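Local coordinates for ethanolamine utilization protein EutL (Clostridium perfringens, PDB 4U6I) that probably forms part of the protein shell of the ethanolamine-utilization bacterial microcompartment, as a trimer of subunits that each carry two BMC domains, at residues Pro8-Val13 and Ala101-Ile106; Val170-Phe175 and Ala185-Thr190. All coordinates share one frame; numbering follows the deposited sequence. Where two conformers were deposited one is given.

Running from the N terminus, the chain enters interaction 1 first: Pro-8 to Val-13 leads into the edge strand 10-16 of the four-stranded antiparallel sheet, and 87 residues later the chain returns as the last turns of helix 92-106, closing a long loop that takes in the rest of that sheet. Interaction 2 follows wholly downstream and is local, a hairpin in which strand 185-190 folds back on strand 171-176 at the edge of the six-stranded sheet. The two contacts neither nest nor cross; they lie in series on opposite sides of the chain's centre, about 25 Å between centres, one helix-on-sheet and the other strand-on-strand.

Interaction 1: Pro8-Val13 and Ala101-Ile106; sequences PNVLSV and ATLDFI
Ile-106 has the largest share of this contact, packed against Pro-8 and Val-10 with both of its branches in use. Its CD1 meets Val-10 CG2 at 3.7 Å, the two side chains crossing at about a right angle, while its CG2 sits 3.9 Å from CG of the Pro-8 ring, which slides past it in the opposite direction. The proline also covers the end of the helix: Pro-8 CG comes within 3.2 Å of Ile-106 O, a tight touch of ring carbon on carbonyl oxygen. Because chi1 of Ile-106 (-71°) turns CG2 opposite the backbone N and CG1 opposite the carbonyl carbon, CG2 lies against the proline and the near side of Val-10, while the other branch carries CD1 out to the same valine methyl, CG2. Ala-50 of helix 44-57 backs the isoleucine, and Cys-43 touches Pro-8, so this end is buried.

Farther along the strand the fit slackens. Leu-103 starts off to one side of the strand, and its chi1 of -97°, away from the usual staggered values, brings CD1 round until it spans two valines, 4.0 Å from CG2 of Val-10 and equally far from CG2 of Val-13. All three residues are partly exposed, though Leu-103 and Val-10 also rest on Ile-39 of the neighbouring strand, and Leu-215 of the second subunit packs on Val-10. Strand 10-13 and helix 101-106 run almost exactly antiparallel, their axes 10.9 Å apart. Between Val-10 and Val-13 lies a classic beta bulge, with Leu-11 and Ser-12 both facing Thr-40. No hydrogen bond or charge pair joins the two segments, so contacts between methyl and ring carbons seat the end of the helix against the edge strand of its sheet, and shape rather than polar matching sets how they fit.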
# COMPACT_ATOMS: atom_id res chain seq x y z
N PRO A 8 9.73 -16.84 12.61
CA PRO A 8 9.10 -16.71 11.29
C PRO A 8 8.52 -18.04 10.83
O PRO A 8 8.99 -19.08 11.27
CB PRO A 8 10.25 -16.26 10.40
CG PRO A 8 11.44 -16.92 11.01
CD PRO A 8 11.19 -16.94 12.50
N ASN A 9 7.52 -18.00 9.95
CA ASN A 9 6.86 -19.22 9.50
C ASN A 9 6.63 -19.24 7.99
O ASN A 9 6.15 -18.26 7.41
CB ASN A 9 5.52 -19.40 10.21
CG ASN A 9 5.65 -19.35 11.72
OD1 ASN A 9 6.21 -20.25 12.34
ND2 ASN A 9 5.13 -18.28 12.32
N VAL A 10 6.98 -20.36 7.37
CA VAL A 10 6.65 -20.59 5.97
C VAL A 10 5.20 -21.05 5.91
O VAL A 10 4.79 -21.94 6.64
CB VAL A 10 7.58 -21.64 5.33
CG1 VAL A 10 7.18 -21.89 3.88
CG2 VAL A 10 9.03 -21.18 5.41
N LEU A 11 4.42 -20.42 5.03
CA LEU A 11 2.99 -20.69 4.93
C LEU A 11 2.67 -21.62 3.77
O LEU A 11 1.78 -22.47 3.87
CB LEU A 11 2.22 -19.38 4.78
CG LEU A 11 2.39 -18.38 5.93
CD1 LEU A 11 1.69 -17.07 5.60
CD2 LEU A 11 1.88 -18.96 7.24
N SER A 12 3.39 -21.45 2.66
CA SER A 12 3.15 -22.24 1.46
C SER A 12 4.40 -22.37 0.61
O SER A 12 5.23 -21.46 0.55
CB SER A 12 2.02 -21.62 0.64
OG SER A 12 1.77 -22.36 -0.54
N VAL A 13 4.53 -23.52 -0.06
CA VAL A 13 5.66 -23.78 -0.95
C VAL A 13 5.16 -24.59 -2.15
O VAL A 13 4.43 -25.56 -1.98
CB VAL A 13 6.80 -24.55 -0.24
CG1 VAL A 13 7.89 -24.95 -1.23
CG2 VAL A 13 7.39 -23.73 0.90
N ALA A 101 17.06 -25.03 1.14
CA ALA A 101 18.05 -24.12 1.72
C ALA A 101 17.36 -22.88 2.28
O ALA A 101 17.77 -22.33 3.30
CB ALA A 101 19.09 -23.73 0.68
N THR A 102 16.30 -22.44 1.60
CA THR A 102 15.52 -21.30 2.06
C THR A 102 14.80 -21.65 3.36
O THR A 102 14.87 -20.91 4.34
CB THR A 102 14.49 -20.85 1.01
OG1 THR A 102 15.16 -20.55 -0.22
CG2 THR A 102 13.74 -19.61 1.48
N LEU A 103 14.12 -22.79 3.36
CA LEU A 103 13.39 -23.26 4.53
C LEU A 103 14.30 -23.45 5.74
O LEU A 103 13.96 -23.07 6.86
CB LEU A 103 12.66 -24.57 4.22
CG LEU A 103 11.19 -24.46 3.83
CD1 LEU A 103 10.97 -23.39 2.76
CD2 LEU A 103 10.67 -25.80 3.35
N ASP A 104 15.47 -24.04 5.50
CA ASP A 104 16.43 -24.28 6.58
C ASP A 104 16.87 -22.98 7.24
O ASP A 104 16.98 -22.91 8.46
CB ASP A 104 17.65 -25.04 6.05
CG ASP A 104 17.34 -26.48 5.68
OD1 ASP A 104 16.34 -27.03 6.20
OD2 ASP A 104 18.10 -27.07 4.89
N PHE A 105 17.11 -21.95 6.43
CA PHE A 105 17.57 -20.68 6.97
C PHE A 105 16.47 -19.97 7.75
O PHE A 105 16.73 -19.33 8.77
CB PHE A 105 18.08 -19.76 5.86
CG PHE A 105 18.78 -18.54 6.37
CD1 PHE A 105 20.15 -18.56 6.62
CD2 PHE A 105 18.08 -17.37 6.62
CE1 PHE A 105 20.80 -17.44 7.10
CE2 PHE A 105 18.73 -16.25 7.10
CZ PHE A 105 20.09 -16.28 7.34
N ILE A 106 15.23 -20.08 7.27
CA ILE A 106 14.10 -19.44 7.92
C ILE A 106 13.87 -20.05 9.31
O ILE A 106 13.44 -19.35 10.23
CB ILE A 106 12.81 -19.57 7.07
CG1 ILE A 106 12.93 -18.66 5.84
CG2 ILE A 106 11.57 -19.19 7.87
CD1 ILE A 106 11.80 -18.81 4.83

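Interaction 2: Val170-Phe175 and Ala185-Thr190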
# COMPACT_ATOMS: atom_id res chain seq x y z
N VAL A 170 30.70 1.94 8.54
CA VAL A 170 29.82 1.29 7.58
C VAL A 170 29.22 2.31 6.62
O VAL A 170 29.08 3.49 6.95
CB VAL A 170 28.68 0.52 8.28
CG1 VAL A 170 29.24 -0.68 9.03
CG2 VAL A 170 27.91 1.44 9.23
N GLU A 171 28.88 1.84 5.42
CA GLU A 171 28.22 2.66 4.41
C GLU A 171 26.77 2.23 4.25
O GLU A 171 26.47 1.04 4.26
CB GLU A 171 28.94 2.54 3.06
CG GLU A 171 30.22 3.34 2.95
CD GLU A 171 30.98 3.04 1.68
OE1 GLU A 171 30.35 2.58 0.70
OE2 GLU A 171 32.21 3.26 1.65
N MET A 172 25.87 3.20 4.12
CA MET A 172 24.48 2.89 3.81
C MET A 172 24.36 2.61 2.31
O MET A 172 24.50 3.51 1.49
CB MET A 172 23.55 4.04 4.22
CG MET A 172 22.10 3.84 3.78
SD MET A 172 20.91 3.99 5.13
CE MET A 172 21.22 5.66 5.69
N CYS A 173 24.11 1.35 1.98
CA CYS A 173 24.04 0.91 0.60
C CYS A 173 22.63 1.05 0.04
O CYS A 173 22.44 1.50 -1.08
CB CYS A 173 24.51 -0.53 0.48
SG CYS A 173 26.23 -0.77 0.93
N GLU A 174 21.66 0.64 0.85
CA GLU A 174 20.26 0.75 0.46
C GLU A 174 19.40 1.18 1.63
O GLU A 174 19.48 0.60 2.72
CB GLU A 174 19.75 -0.58 -0.09
CG GLU A 174 18.41 -0.46 -0.80
CD GLU A 174 17.61 -1.75 -0.80
OE1 GLU A 174 18.05 -2.71 -0.15
OE2 GLU A 174 16.55 -1.79 -1.45
N PHE A 175 18.58 2.19 1.39
CA PHE A 175 17.70 2.75 2.41
C PHE A 175 16.27 2.27 2.19
O PHE A 175 15.70 2.47 1.12
CB PHE A 175 17.78 4.28 2.36
CG PHE A 175 16.85 4.97 3.32
CD1 PHE A 175 16.76 4.57 4.64
CD2 PHE A 175 16.09 6.05 2.90
CE1 PHE A 175 15.91 5.22 5.52
CE2 PHE A 175 15.24 6.70 3.77
CZ PHE A 175 15.15 6.29 5.08
N ALA A 185 10.81 0.05 8.21
CA ALA A 185 11.86 0.81 7.55
C ALA A 185 13.21 0.28 8.01
O ALA A 185 13.27 -0.58 8.89
CB ALA A 185 11.75 2.28 7.85
N GLY A 186 14.28 0.78 7.42
CA GLY A 186 15.62 0.35 7.79
C GLY A 186 16.60 0.51 6.65
O GLY A 186 16.43 1.38 5.80
N ALA A 187 17.63 -0.34 6.63
CA ALA A 187 18.65 -0.22 5.61
C ALA A 187 19.56 -1.45 5.52
O ALA A 187 19.62 -2.26 6.45
CB ALA A 187 19.50 1.02 5.86
N LEU A 188 20.24 -1.56 4.39
CA LEU A 188 21.36 -2.48 4.25
C LEU A 188 22.65 -1.67 4.36
O LEU A 188 22.88 -0.75 3.58
CB LEU A 188 21.31 -3.21 2.91
CG LEU A 188 20.08 -4.08 2.63
CD1 LEU A 188 20.20 -4.76 1.28
CD2 LEU A 188 19.88 -5.11 3.73
N LEU A 189 23.47 -2.01 5.35
CA LEU A 189 24.76 -1.35 5.55
C LEU A 189 25.88 -2.32 5.20
O LEU A 189 25.73 -3.53 5.40
CB LEU A 189 24.92 -0.86 6.98
CG LEU A 189 23.76 -0.08 7.62
CD1 LEU A 189 24.19 0.44 8.98
CD2 LEU A 189 23.29 1.06 6.73
N THR A 190 26.99 -1.80 4.69
CA THR A 190 28.13 -2.64 4.35
C THR A 190 29.40 -2.16 5.04
O THR A 190 29.52 -1.00 5.41
CB THR A 190 28.37 -2.69 2.83
OG1 THR A 190 29.19 -3.83 2.51
CG2 THR A 190 29.05 -1.42 2.32
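Glu-171 and Thr-190 pair through both backbone amides: Glu-171 N gives to Thr-190 O and Thr-190 N to Glu-171 O, each at 2.9 Å. Farther along, Leu-188 O accepts twice, from Cys-173 N at 2.9 Å, nearly in line with its C=O, and weakly from Glu-174 N at 3.3 Å. Leu-188 N returns a 2.8 Å bond to Glu-174 O.

Around this ladder the side chains divide by face. On one, Met-172 bends at chi2 (127°) and chi3, which lays its SD 3.4 Å from CB of Ala-187, while Leu-189 CD2 packs against Met-172 CB. Helix 154-167 covers this side through Leu-161 and Leu-165. On the other, Glu-174 and Leu-188 lie side by side, pointing the same way, with OE1 3.3 Å from the leucine CD1; that buried oxygen has no polar partner in the model. Cys-173 SG presses on Thr-190 CG2 at 3.2 Å, whereas the threonine hydroxyl bonds to Ala-146 O. At the outer edge, Glu-22 of the third subunit accepts a hydrogen bond from Met-172 N. Two residues, Cys-173 and Glu-174, opposite one, Leu-188, make a classic beta bulge in an antiparallel hairpin at the sheet edge of a BMC domain.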